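Local coordinates for protein beta-N-acetylglucosaminidase Nag2 (Vibrio harveyi, PDB 6EZS) that probably hydrolyses terminal non-reducing N-acetyl-D-hexosamine residues from N-acetyl-beta-D-hexosaminides, as a member of glycosyl hydrolase family 20, at residues Phe97-Ile102 with Gln333-Ser338; Ala162-Tyr167 with Phe188-Ser193; Ser260-Tyr265 with Trp608-His613; Gly306-Ile311 with Ala322-Asp327. All coordinates share one frame; numbering follows the deposited sequence.

Contact 1 (Phe97-Ile102 with Gln333-Ser338)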
loop_
_atom_site.group_PDB
_atom_site.type_symbol
_atom_site.label_atom_id
_atom_site.label_comp_id
_atom_site.label_asym_id
_atom_site.label_seq_id
_atom_site.Cartn_x
_atom_site.Cartn_y
_atom_site.Cartn_z
ATOM N N PHE A 97 6.559 -16.951 13.121
ATOM C CA PHE A 97 7.562 -15.948 13.460
ATOM C C PHE A 97 8.341 -15.581 12.212
ATOM O O PHE A 97 8.845 -16.469 11.544
ATOM C CB PHE A 97 8.540 -16.475 14.533
ATOM C CG PHE A 97 7.892 -16.932 15.834
ATOM C CD1 PHE A 97 6.600 -16.552 16.193
ATOM C CD2 PHE A 97 8.607 -17.719 16.722
ATOM C CE1 PHE A 97 6.021 -16.972 17.384
ATOM C CE2 PHE A 97 8.046 -18.135 17.933
ATOM C CZ PHE A 97 6.750 -17.760 18.269
ATOM N N ASN A 98 8.419 -14.293 11.867
ATOM C CA ASN A 98 9.208 -13.872 10.686
ATOM C C ASN A 98 10.710 -13.986 10.979
ATOM O O ASN A 98 11.498 -14.401 10.123
ATOM C CB ASN A 98 8.902 -12.432 10.265
ATOM C CG ASN A 98 7.436 -12.194 9.909
ATOM O OD1 ASN A 98 6.673 -13.118 9.580
ATOM N ND2 ASN A 98 7.034 -10.922 9.976
ATOM N N GLU A 99 11.088 -13.582 12.194
ATOM C CA GLU A 99 12.465 -13.659 12.670
ATOM C C GLU A 99 12.490 -13.894 14.162
ATOM O O GLU A 99 11.524 -13.619 14.863
ATOM C CB GLU A 99 13.216 -12.362 12.377
ATOM C CG GLU A 99 13.555 -12.128 10.916
ATOM C CD GLU A 99 14.288 -10.812 10.696
ATOM O OE1 GLU A 99 14.930 -10.311 11.660
ATOM O OE2 GLU A 99 14.229 -10.275 9.556
ATOM N N ALA A 100 13.622 -14.392 14.631
ATOM C CA ALA A 100 13.875 -14.561 16.051
ATOM C C ALA A 100 15.344 -14.323 16.351
ATOM O O ALA A 100 16.195 -14.371 15.460
ATOM C CB ALA A 100 13.463 -15.947 16.504
ATOM N N MET A 101 15.630 -14.051 17.617
ATOM C CA MET A 101 16.995 -13.861 18.074
ATOM C C MET A 101 17.083 -14.035 19.572
ATOM O O MET A 101 16.067 -14.110 20.253
ATOM C CB MET A 101 17.519 -12.493 17.655
ATOM C CG MET A 101 17.064 -11.333 18.502
ATOM S SD MET A 101 17.373 -9.802 17.614
ATOM C CE MET A 101 19.171 -9.803 17.586
ATOM N N ILE A 102 18.308 -14.098 20.080
ATOM C CA ILE A 102 18.519 -14.250 21.530
ATOM C C ILE A 102 19.482 -13.220 22.098
ATOM O O ILE A 102 20.293 -12.647 21.382
ATOM C CB ILE A 102 18.983 -15.670 21.943
ATOM C CG1 ILE A 102 20.137 -16.147 21.066
ATOM C CG2 ILE A 102 17.818 -16.644 21.894
ATOM C CD1 ILE A 102 20.947 -17.244 21.715
ATOM N N GLN A 333 10.190 -3.957 14.509
ATOM C CA GLN A 333 8.895 -4.508 14.130
ATOM C C GLN A 333 9.036 -5.291 12.839
ATOM O O GLN A 333 9.751 -4.869 11.935
ATOM C CB GLN A 333 7.858 -3.412 13.900
ATOM C CG GLN A 333 7.491 -2.587 15.117
ATOM C CD GLN A 333 6.674 -3.341 16.145
ATOM O OE1 GLN A 333 5.956 -4.293 15.825
ATOM N NE2 GLN A 333 6.770 -2.909 17.401
ATOM N N TYR A 334 8.339 -6.429 12.792
ATOM C CA TYR A 334 8.150 -7.259 11.608
ATOM C C TYR A 334 9.382 -8.030 11.152
ATOM O O TYR A 334 9.346 -9.260 11.100
ATOM C CB TYR A 334 7.583 -6.455 10.441
ATOM C CG TYR A 334 6.359 -5.652 10.789
ATOM C CD1 TYR A 334 5.278 -6.223 11.449
ATOM C CD2 TYR A 334 6.276 -4.315 10.449
ATOM C CE1 TYR A 334 4.155 -5.472 11.774
ATOM C CE2 TYR A 334 5.156 -3.561 10.759
ATOM C CZ TYR A 334 4.100 -4.134 11.426
ATOM O OH TYR A 334 2.982 -3.366 11.713
ATOM N N THR A 335 10.434 -7.300 10.788
ATOM C CA THR A 335 11.681 -7.852 10.259
ATOM C C THR A 335 12.857 -7.022 10.795
ATOM O O THR A 335 12.648 -6.062 11.543
ATOM C CB THR A 335 11.693 -7.804 8.712
ATOM O OG1 THR A 335 11.582 -6.447 8.274
ATOM C CG2 THR A 335 10.532 -8.642 8.099
ATOM N N HIS A 336 14.078 -7.397 10.397
ATOM C CA HIS A 336 15.305 -6.675 10.722
ATOM C C HIS A 336 15.453 -6.443 12.205
ATOM O O HIS A 336 15.812 -5.341 12.624
ATOM C CB HIS A 336 15.362 -5.349 9.957
ATOM C CG HIS A 336 15.505 -5.519 8.479
ATOM N ND1 HIS A 336 14.425 -5.709 7.645
ATOM C CD2 HIS A 336 16.604 -5.565 7.690
ATOM C CE1 HIS A 336 14.852 -5.851 6.401
ATOM N NE2 HIS A 336 16.171 -5.769 6.401
ATOM N N LEU A 337 15.186 -7.480 12.994
ATOM C CA LEU A 337 15.226 -7.362 14.456
ATOM C C LEU A 337 16.616 -7.049 14.989
ATOM O O LEU A 337 16.739 -6.334 15.992
ATOM C CB LEU A 337 14.744 -8.635 15.135
ATOM C CG LEU A 337 13.385 -9.191 14.723
ATOM C CD1 LEU A 337 13.100 -10.490 15.470
ATOM C CD2 LEU A 337 12.281 -8.164 14.940
ATOM N N SER A 338 17.640 -7.610 14.330
ATOM C CA SER A 338 19.036 -7.499 14.770
ATOM C C SER A 338 19.700 -6.155 14.454
ATOM O O SER A 338 20.634 -5.750 15.152
ATOM C CB SER A 338 19.885 -8.639 14.187
ATOM O OG SER A 338 20.140 -8.465 12.801
HETATM O O HOH W 1 17.670 -8.745 11.832
#
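E99 reaches into loop 333-338 and takes two successive backbone N-H groups with its carboxylate. N of L337 meets OE1 of E99 from the syn side but tilted out of the carboxylate plane, at 3.1 Å and nearly straight (167°). N of H336 lies above that plane, 3.0 Å from OE2 of E99. A water joins E99 OE1 to N and OG of S338. On one flank, ND2 of N98 donates in its own amide plane to O of Y334 (3.1 Å). On the other, SD of M101 lies 3.8 Å from CB of L337, and the bend at chi3 (-67°) brings CE of M101 against CA and CB of S338. T335 OG1 turns to H275, and the Y334 side chain lies about 4 Å from those of R274 and E584, both of which bind N-acetyl-D-glucosamine. The contact docks the start of strand 100-106 of the N-terminal beta-sheet domain, with the loop before it, onto a catalytic-domain loop bordering the sugar-binding pocket.

Contact 2 (Ala162-Tyr167 with Phe188-Ser193)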
loop_
_atom_site.group_PDB
_atom_site.type_symbol
_atom_site.label_atom_id
_atom_site.label_comp_id
_atom_site.label_asym_id
_atom_site.label_seq_id
_atom_site.Cartn_x
_atom_site.Cartn_y
_atom_site.Cartn_z
ATOM N N ALA A 162 10.972 6.955 -38.176
ATOM C CA ALA A 162 9.572 7.245 -38.495
ATOM C C ALA A 162 9.159 8.670 -38.124
ATOM O O ALA A 162 8.379 9.296 -38.844
ATOM C CB ALA A 162 8.654 6.244 -37.821
ATOM N N GLY A 163 9.676 9.156 -36.998
ATOM C CA GLY A 163 9.462 10.533 -36.553
ATOM C C GLY A 163 8.187 10.685 -35.752
ATOM O O GLY A 163 7.219 9.957 -35.996
ATOM N N VAL A 164 8.187 11.631 -34.807
ATOM C CA VAL A 164 7.008 11.937 -33.987
ATOM C C VAL A 164 6.648 13.410 -34.110
ATOM O O VAL A 164 7.438 14.275 -33.750
ATOM C CB VAL A 164 7.227 11.586 -32.507
ATOM C CG1 VAL A 164 6.036 11.998 -31.640
ATOM C CG2 VAL A 164 7.464 10.093 -32.362
ATOM N N ALA A 165 5.442 13.679 -34.596
ATOM C CA ALA A 165 4.960 15.039 -34.811
ATOM C C ALA A 165 3.982 15.393 -33.715
ATOM O O ALA A 165 3.159 14.563 -33.330
ATOM C CB ALA A 165 4.289 15.156 -36.164
ATOM N N ILE A 166 4.076 16.619 -33.215
ATOM C CA ILE A 166 3.216 17.100 -32.130
ATOM C C ILE A 166 2.643 18.456 -32.547
ATOM O O ILE A 166 3.385 19.346 -32.966
ATOM C CB ILE A 166 3.964 17.139 -30.776
ATOM C CG1 ILE A 166 3.136 17.832 -29.701
ATOM C CG2 ILE A 166 5.324 17.800 -30.913
ATOM C CD1 ILE A 166 3.579 17.483 -28.301
ATOM N N TYR A 167 1.317 18.577 -32.480
ATOM C CA TYR A 167 0.609 19.787 -32.909
ATOM C C TYR A 167 -0.173 20.430 -31.785
ATOM O O TYR A 167 -1.042 21.251 -32.034
ATOM C CB TYR A 167 -0.298 19.470 -34.104
ATOM C CG TYR A 167 0.461 18.825 -35.248
ATOM C CD1 TYR A 167 1.564 19.460 -35.808
ATOM C CD2 TYR A 167 0.102 17.576 -35.746
ATOM C CE1 TYR A 167 2.277 18.885 -36.841
ATOM C CE2 TYR A 167 0.811 16.992 -36.791
ATOM C CZ TYR A 167 1.901 17.656 -37.336
ATOM O OH TYR A 167 2.652 17.115 -38.360
ATOM N N PHE A 188 14.633 1.420 -28.166
ATOM C CA PHE A 188 14.129 1.907 -29.441
ATOM C C PHE A 188 13.994 3.429 -29.361
ATOM O O PHE A 188 13.216 3.949 -28.564
ATOM C CB PHE A 188 12.784 1.254 -29.738
ATOM C CG PHE A 188 12.297 1.474 -31.137
ATOM C CD1 PHE A 188 12.772 0.685 -32.182
ATOM C CD2 PHE A 188 11.358 2.456 -31.416
ATOM C CE1 PHE A 188 12.316 0.871 -33.477
ATOM C CE2 PHE A 188 10.901 2.651 -32.708
ATOM C CZ PHE A 188 11.380 1.857 -33.738
ATOM N N THR A 189 14.772 4.120 -30.192
ATOM C CA THR A 189 14.909 5.579 -30.174
ATOM C C THR A 189 14.086 6.248 -31.275
ATOM O O THR A 189 14.322 6.004 -32.460
ATOM C CB THR A 189 16.379 5.969 -30.393
ATOM O OG1 THR A 189 17.226 5.117 -29.600
ATOM C CG2 THR A 189 16.618 7.437 -30.030
ATOM N N LEU A 190 13.123 7.079 -30.884
ATOM C CA LEU A 190 12.368 7.913 -31.826
ATOM C C LEU A 190 12.712 9.378 -31.567
ATOM O O LEU A 190 13.143 9.738 -30.463
ATOM C CB LEU A 190 10.865 7.688 -31.686
ATOM C CG LEU A 190 10.258 6.382 -32.197
ATOM C CD1 LEU A 190 8.786 6.305 -31.835
ATOM C CD2 LEU A 190 10.422 6.228 -33.699
ATOM N N SER A 191 12.530 10.205 -32.599
ATOM C CA SER A 191 12.862 11.634 -32.563
ATOM C C SER A 191 11.689 12.485 -33.027
ATOM O O SER A 191 10.805 12.008 -33.736
ATOM C CB SER A 191 14.065 11.904 -33.459
ATOM O OG SER A 191 15.103 11.000 -33.157
ATOM N N SER A 192 11.691 13.753 -32.629
ATOM C CA SER A 192 10.647 14.671 -33.063
ATOM C C SER A 192 10.880 15.113 -34.496
ATOM O O SER A 192 11.967 15.539 -34.845
ATOM C CB SER A 192 10.500 15.878 -32.134
ATOM O OG SER A 192 11.587 16.040 -31.241
ATOM N N SER A 193 9.840 14.974 -35.305
ATOM C CA SER A 193 9.836 15.365 -36.710
ATOM C C SER A 193 8.492 15.998 -37.009
ATOM O O SER A 193 7.450 15.391 -36.790
ATOM C CB SER A 193 10.041 14.162 -37.641
ATOM O OG SER A 193 9.967 14.539 -39.013
HETATM O O HOH W 2 12.096 9.128 -35.043
#
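L190 faces V164 side chain to side chain: its CD1 lies 4.0 Å from CG2 of V164, the two crossing at about a right angle, and its CD2 reaches loosely toward CB of A162. Helix 172-186 covers this apolar patch through L179 and K175. At S191 the backbone takes over. Its O accepts from N of V164 at 2.9 Å, in the carbonyl plane, and also receives a CA-H...O contact from G163; its N donates to a water that is weakly bonded to N of G163. S192 pairs with V164 in a single beta bridge, and its CA approaches the V164 carbonyl oxygen at 3.3 Å. S193 then completes the bridge, its N donating to O of V164 (2.9 Å, 161°) from above the carbonyl plane. CB of S193 rests 3.8 Å from CA of G163, while its OG bonds to S195. The bridge adds 191-193 to the edge of strand 164-166 away from strand 198-202, its parallel partner, within the alpha/beta domain 2 of family 20 hexosaminidases.

Contact 3 (Ser260-Tyr265 with Trp608-His613)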
loop_
_atom_site.group_PDB
_atom_site.type_symbol
_atom_site.label_atom_id
_atom_site.label_comp_id
_atom_site.label_asym_id
_atom_site.label_seq_id
_atom_site.Cartn_x
_atom_site.Cartn_y
_atom_site.Cartn_z
ATOM N N SER A 260 -12.235 5.947 -22.980
ATOM C CA SER A 260 -12.583 6.936 -21.963
ATOM C C SER A 260 -12.589 6.250 -20.597
ATOM O O SER A 260 -13.017 5.108 -20.503
ATOM C CB SER A 260 -13.965 7.541 -22.267
ATOM O OG SER A 260 -14.381 8.427 -21.239
ATOM N N PRO A 261 -12.121 6.941 -19.542
ATOM C CA PRO A 261 -12.058 6.336 -18.205
ATOM C C PRO A 261 -13.420 6.207 -17.523
ATOM O O PRO A 261 -14.179 7.176 -17.456
ATOM C CB PRO A 261 -11.183 7.317 -17.406
ATOM C CG PRO A 261 -11.334 8.626 -18.108
ATOM C CD PRO A 261 -11.573 8.311 -19.560
ATOM N N ARG A 262 -13.707 5.034 -16.970
ATOM C CA ARG A 262 -14.961 4.855 -16.235
ATOM C C ARG A 262 -15.066 5.766 -15.015
ATOM O O ARG A 262 -16.100 6.403 -14.837
ATOM C CB ARG A 262 -15.188 3.413 -15.816
ATOM C CG ARG A 262 -16.502 3.256 -15.091
ATOM C CD ARG A 262 -16.776 1.831 -14.693
ATOM N NE ARG A 262 -18.074 1.789 -14.019
ATOM C CZ ARG A 262 -18.531 0.789 -13.268
ATOM N NH1 ARG A 262 -17.803 -0.314 -13.055
ATOM N NH2 ARG A 262 -19.735 0.915 -12.716
ATOM N N PHE A 263 -14.014 5.807 -14.191
ATOM C CA PHE A 263 -13.994 6.631 -12.966
ATOM C C PHE A 263 -12.913 7.705 -13.018
ATOM O O PHE A 263 -11.858 7.499 -13.613
ATOM C CB PHE A 263 -13.772 5.768 -11.735
ATOM C CG PHE A 263 -14.898 4.812 -11.438
ATOM C CD1 PHE A 263 -16.069 5.262 -10.840
ATOM C CD2 PHE A 263 -14.767 3.449 -11.706
ATOM C CE1 PHE A 263 -17.099 4.383 -10.536
ATOM C CE2 PHE A 263 -15.795 2.567 -11.402
ATOM C CZ PHE A 263 -16.962 3.035 -10.815
ATOM N N ARG A 264 -13.190 8.846 -12.388
ATOM C CA ARG A 264 -12.252 9.960 -12.341
ATOM C C ARG A 264 -10.995 9.648 -11.513
ATOM O O ARG A 264 -9.890 9.992 -11.918
ATOM C CB ARG A 264 -12.943 11.215 -11.805
ATOM C CG ARG A 264 -13.935 11.835 -12.788
ATOM C CD ARG A 264 -14.837 12.883 -12.131
ATOM N NE ARG A 264 -15.824 12.253 -11.247
ATOM C CZ ARG A 264 -16.228 12.717 -10.056
ATOM N NH1 ARG A 264 -15.737 13.845 -9.534
ATOM N NH2 ARG A 264 -17.137 12.027 -9.362
ATOM N N TYR A 265 -11.167 8.994 -10.363
ATOM C CA TYR A 265 -10.056 8.657 -9.457
ATOM C C TYR A 265 -9.681 7.189 -9.645
ATOM O O TYR A 265 -10.522 6.307 -9.481
ATOM C CB TYR A 265 -10.494 8.911 -8.026
ATOM C CG TYR A 265 -9.448 8.743 -6.948
ATOM C CD1 TYR A 265 -9.057 7.469 -6.510
ATOM C CD2 TYR A 265 -8.884 9.872 -6.301
ATOM C CE1 TYR A 265 -8.119 7.319 -5.490
ATOM C CE2 TYR A 265 -7.951 9.724 -5.262
ATOM C CZ TYR A 265 -7.560 8.448 -4.860
ATOM O OH TYR A 265 -6.633 8.281 -3.849
ATOM N N TRP A 608 -11.101 1.439 -14.931
ATOM C CA TRP A 608 -11.113 2.089 -16.247
ATOM C C TRP A 608 -12.229 1.594 -17.169
ATOM O O TRP A 608 -12.963 2.416 -17.731
ATOM C CB TRP A 608 -9.765 1.915 -16.952
ATOM C CG TRP A 608 -9.724 2.567 -18.333
ATOM C CD1 TRP A 608 -10.203 2.037 -19.495
ATOM C CD2 TRP A 608 -9.182 3.855 -18.677
ATOM N NE1 TRP A 608 -10.007 2.907 -20.532
ATOM C CE2 TRP A 608 -9.378 4.030 -20.061
ATOM C CE3 TRP A 608 -8.547 4.872 -17.952
ATOM C CZ2 TRP A 608 -8.962 5.182 -20.739
ATOM C CZ3 TRP A 608 -8.133 6.025 -18.631
ATOM C CH2 TRP A 608 -8.349 6.167 -20.004
ATOM N N THR A 609 -12.312 0.267 -17.332
ATOM C CA THR A 609 -13.169 -0.385 -18.337
ATOM C C THR A 609 -14.625 -0.542 -17.883
ATOM O O THR A 609 -14.885 -1.018 -16.799
ATOM C CB THR A 609 -12.616 -1.784 -18.752
ATOM O OG1 THR A 609 -11.238 -1.682 -19.140
ATOM C CG2 THR A 609 -13.388 -2.360 -19.935
ATOM N N GLU A 610 -15.569 -0.190 -18.748
ATOM C CA GLU A 610 -16.989 -0.353 -18.430
ATOM C C GLU A 610 -17.316 -1.845 -18.362
ATOM O O GLU A 610 -16.747 -2.646 -19.106
ATOM C CB GLU A 610 -17.895 0.314 -19.469
ATOM C CG GLU A 610 -17.660 1.800 -19.711
ATOM C CD GLU A 610 -18.233 2.729 -18.644
ATOM O OE1 GLU A 610 -19.021 2.277 -17.785
ATOM O OE2 GLU A 610 -17.890 3.946 -18.653
ATOM N N LYS A 611 -18.250 -2.180 -17.476
ATOM C CA LYS A 611 -18.608 -3.567 -17.133
ATOM C C LYS A 611 -18.966 -4.454 -18.327
ATOM O O LYS A 611 -18.630 -5.631 -18.346
ATOM C CB LYS A 611 -19.806 -3.567 -16.179
ATOM C CG LYS A 611 -19.962 -4.857 -15.395
ATOM C CD LYS A 611 -21.316 -5.544 -15.549
ATOM C CE LYS A 611 -21.237 -7.066 -15.391
ATOM N NZ LYS A 611 -20.111 -7.750 -16.114
ATOM N N GLN A 612 -19.677 -3.872 -19.291
ATOM C CA GLN A 612 -20.050 -4.530 -20.561
ATOM C C GLN A 612 -18.870 -5.050 -21.398
ATOM O O GLN A 612 -19.014 -6.024 -22.135
ATOM C CB GLN A 612 -20.932 -3.608 -21.438
ATOM C CG GLN A 612 -20.416 -2.180 -21.656
ATOM C CD GLN A 612 -20.991 -1.170 -20.651
ATOM O OE1 GLN A 612 -21.015 -1.429 -19.424
ATOM N NE2 GLN A 612 -21.459 -0.016 -21.158
ATOM N N HIS A 613 -17.720 -4.391 -21.295
ATOM C CA HIS A 613 -16.512 -4.801 -22.024
ATOM C C HIS A 613 -15.591 -5.698 -21.198
ATOM O O HIS A 613 -14.540 -6.103 -21.680
ATOM C CB HIS A 613 -15.751 -3.572 -22.528
ATOM C CG HIS A 613 -16.630 -2.552 -23.175
ATOM N ND1 HIS A 613 -17.389 -2.822 -24.294
ATOM C CD2 HIS A 613 -16.907 -1.274 -22.832
ATOM C CE1 HIS A 613 -18.081 -1.746 -24.623
ATOM N NE2 HIS A 613 -17.803 -0.792 -23.754
HETATM O O HOH W 3 -15.684 -1.136 -14.044
HETATM O O HOH W 4 -20.229 3.247 -15.153
#
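P261 lies over one face of the W608 indole: its CB sits 3.9 Å from the centroid of the six-membered ring, 26° off the normal, in a CH-pi contact, and comes within 3.5 Å of CZ3 of W608. The carbonyl oxygen of S260 covers the same face nearer the rim. With CG of W608 anti to its backbone N (chi1 180°), the ring is carried back beneath S260 and P261 although its CB points away from them. NE1 of W608 bonds to D259, K293 makes a cation-pi contact with the ring, and H232 meets it edge-to-face.

The backbones are tied directly where N of R262 donates to O of W608 (2.8 Å). R262 runs fully extended from CG to NE across the carboxylate of E610, packing its methylene groups against the oxygens; CG of R262 is 3.8 Å from OE1 of E610. The ion pair is long, at 3.9 Å from NE of R262 to OE1 of E610, and that oxygen lies well out of the guanidinium plane, so any attraction is probably electrostatic, with no N-H pointing at it. A water bridges the same two atoms. The F263 ring covers one guanidinium face, with CZ over its centre. The contact joins the linker from domain 2 into the first barrel strand, 265-271, to the end of helix 599-608 on the outside of the TIM barrel.

Contact 4 (Gly306-Ile311 with Ala322-Asp327)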
loop_
_atom_site.group_PDB
_atom_site.type_symbol
_atom_site.label_atom_id
_atom_site.label_comp_id
_atom_site.label_asym_id
_atom_site.label_seq_id
_atom_site.Cartn_x
_atom_site.Cartn_y
_atom_site.Cartn_z
ATOM N N GLY A 306 6.874 3.744 11.653
ATOM C CA GLY A 306 7.810 4.687 11.034
ATOM C C GLY A 306 7.221 6.027 10.622
ATOM O O GLY A 306 6.026 6.138 10.340
ATOM N N TRP A 307 8.079 7.046 10.598
ATOM C CA TRP A 307 7.765 8.369 10.037
ATOM C C TRP A 307 8.770 8.629 8.919
ATOM O O TRP A 307 9.964 8.725 9.190
ATOM C CB TRP A 307 7.858 9.460 11.113
ATOM C CG TRP A 307 7.414 10.826 10.615
ATOM C CD1 TRP A 307 8.084 11.639 9.754
ATOM C CD2 TRP A 307 6.199 11.507 10.937
ATOM N NE1 TRP A 307 7.367 12.779 9.514
ATOM C CE2 TRP A 307 6.210 12.731 10.239
ATOM C CE3 TRP A 307 5.105 11.202 11.747
ATOM C CZ2 TRP A 307 5.167 13.650 10.328
ATOM C CZ3 TRP A 307 4.083 12.107 11.840
ATOM C CH2 TRP A 307 4.112 13.319 11.129
ATOM N N ARG A 308 8.291 8.763 7.682
ATOM C CA ARG A 308 9.154 8.744 6.486
ATOM C C ARG A 308 9.252 10.066 5.722
ATOM O O ARG A 308 9.793 10.097 4.602
ATOM C CB ARG A 308 8.650 7.686 5.498
ATOM C CG ARG A 308 8.416 6.302 6.063
ATOM C CD ARG A 308 9.675 5.712 6.663
ATOM N NE ARG A 308 9.473 4.368 7.207
ATOM C CZ ARG A 308 10.254 3.783 8.114
ATOM N NH1 ARG A 308 11.325 4.400 8.611
ATOM N NH2 ARG A 308 9.967 2.568 8.540
ATOM N N VAL A 309 8.717 11.143 6.290
ATOM C CA VAL A 309 8.708 12.437 5.618
ATOM C C VAL A 309 9.433 13.516 6.447
ATOM O O VAL A 309 9.078 13.805 7.594
ATOM C CB VAL A 309 7.277 12.857 5.194
ATOM C CG1 VAL A 309 6.323 12.962 6.382
ATOM C CG2 VAL A 309 7.316 14.159 4.413
ATOM N N GLU A 310 10.464 14.095 5.832
ATOM C CA GLU A 310 11.305 15.113 6.463
ATOM C C GLU A 310 10.498 16.374 6.720
ATOM O O GLU A 310 9.935 16.958 5.795
ATOM C CB GLU A 310 12.547 15.424 5.595
ATOM C CG GLU A 310 13.243 16.749 5.911
ATOM C CD GLU A 310 14.487 17.002 5.073
ATOM O OE1 GLU A 310 14.380 17.278 3.855
ATOM O OE2 GLU A 310 15.587 16.954 5.651
ATOM N N ILE A 311 10.438 16.765 7.989
ATOM C CA ILE A 311 9.866 18.039 8.405
ATOM C C ILE A 311 11.030 18.855 8.980
ATOM O O ILE A 311 11.613 18.478 9.994
ATOM C CB ILE A 311 8.759 17.863 9.476
ATOM C CG1 ILE A 311 7.741 16.789 9.064
ATOM C CG2 ILE A 311 8.059 19.189 9.761
ATOM C CD1 ILE A 311 6.936 17.093 7.811
ATOM N N ALA A 322 12.242 7.851 11.914
ATOM C CA ALA A 322 12.537 7.050 10.719
ATOM C C ALA A 322 13.315 5.754 10.983
ATOM O O ALA A 322 13.602 5.028 10.025
ATOM C CB ALA A 322 13.303 7.881 9.698
ATOM N N TRP A 323 13.686 5.478 12.237
ATOM C CA TRP A 323 14.555 4.341 12.558
ATOM C C TRP A 323 14.017 3.526 13.722
ATOM O O TRP A 323 13.386 4.051 14.633
ATOM C CB TRP A 323 16.001 4.802 12.856
ATOM C CG TRP A 323 16.529 5.685 11.788
ATOM C CD1 TRP A 323 16.468 7.035 11.760
ATOM C CD2 TRP A 323 17.118 5.277 10.543
ATOM N NE1 TRP A 323 17.003 7.512 10.586
ATOM C CE2 TRP A 323 17.421 6.455 9.826
ATOM C CE3 TRP A 323 17.430 4.027 9.969
ATOM C CZ2 TRP A 323 18.007 6.432 8.559
ATOM C CZ3 TRP A 323 18.026 4.000 8.717
ATOM C CH2 TRP A 323 18.312 5.200 8.024
ATOM N N ARG A 324 14.272 2.227 13.671
ATOM C CA ARG A 324 13.866 1.328 14.735
ATOM C C ARG A 324 14.862 0.193 14.865
ATOM O O ARG A 324 15.556 -0.158 13.914
ATOM C CB ARG A 324 12.451 0.796 14.502
ATOM C CG ARG A 324 12.237 0.048 13.195
ATOM C CD ARG A 324 10.805 -0.453 13.115
ATOM N NE ARG A 324 10.628 -1.447 12.056
ATOM C CZ ARG A 324 9.924 -1.290 10.927
ATOM N NH1 ARG A 324 9.277 -0.162 10.632
ATOM N NH2 ARG A 324 9.858 -2.303 10.070
ATOM N N GLY A 325 14.911 -0.367 16.067
ATOM C CA GLY A 325 15.941 -1.320 16.442
ATOM C C GLY A 325 16.052 -1.426 17.949
ATOM O O GLY A 325 15.472 -0.624 18.679
ATOM N N ILE A 326 16.796 -2.433 18.402
ATOM C CA ILE A 326 17.060 -2.684 19.825
ATOM C C ILE A 326 17.793 -1.526 20.505
ATOM O O ILE A 326 17.569 -1.272 21.691
ATOM C CB ILE A 326 17.891 -3.978 19.996
ATOM C CG1 ILE A 326 17.089 -5.205 19.549
ATOM C CG2 ILE A 326 18.328 -4.198 21.446
ATOM C CD1 ILE A 326 17.962 -6.278 18.938
ATOM N N ASP A 327 18.664 -0.844 19.765
ATOM C CA ASP A 327 19.396 0.321 20.291
ATOM C C ASP A 327 18.655 1.643 20.061
ATOM O O ASP A 327 18.992 2.661 20.661
ATOM C CB ASP A 327 20.801 0.405 19.681
ATOM C CG ASP A 327 21.557 -0.916 19.760
ATOM O OD1 ASP A 327 21.432 -1.639 20.778
ATOM O OD2 ASP A 327 22.277 -1.240 18.796
HETATM O O HOH W 5 11.913 2.297 10.379
#
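The segment that follows barrel strand 296-303, with its short antiparallel partner 306-307, turns back here onto the start of strand 323-324, at A322, at the rim of the TIM barrel. NH1 of R308 approaches O of A322 at 2.8 Å near the edge of the guanidinium plane, but the N-H...O angle of 117° makes the bond weak. A water accepts from NH2 of R308 (2.7 Å) and lies within reach of O of A322, to which it may donate. The R308 chain is bent at chi2 (-59°), folding the guanidinium back over CA of G306. Further carbonyl oxygens hold it in place: NE bonds to C272, NH2 to A273 and NH1 to G343, which would offset the nearness of a second arginine. That is R324, whose NH1 stands 3.5 Å from NH2 of R308, with the two guanidinium planes 48° apart. R324 in turn bonds to O of E305 through NH1 and to O of R274 through NH2. R324 thus holds the backbone of the sugar-binding R274 and R308 the two residues before it, consistent with a second shell to the active site of the family 20 barrel.

In the fold
Contacts 1 and 4 adjoin, their centres about 17 Å apart: NH2 of R324 lies 3.2 Å from O of Q333 in a weak hydrogen bond, and CD1 of I326 lies 3.8 Å from SD of M101. Both lie near the sugar site, with the Y334 side chain about 7 Å and that of R324 about 12 Å from the bound N-acetylglucosamine. Contact 3 lies on the opposite side of the chain's centre from both, its nearest atoms about 17 Å from contact 4. Contact 2, in domain 2, has its centre about 30 Å from that of contact 3. Contact 1 joins the N-terminal beta domain to the catalytic domain, and contact 3 holds the linker leading from domain 2 into the barrel.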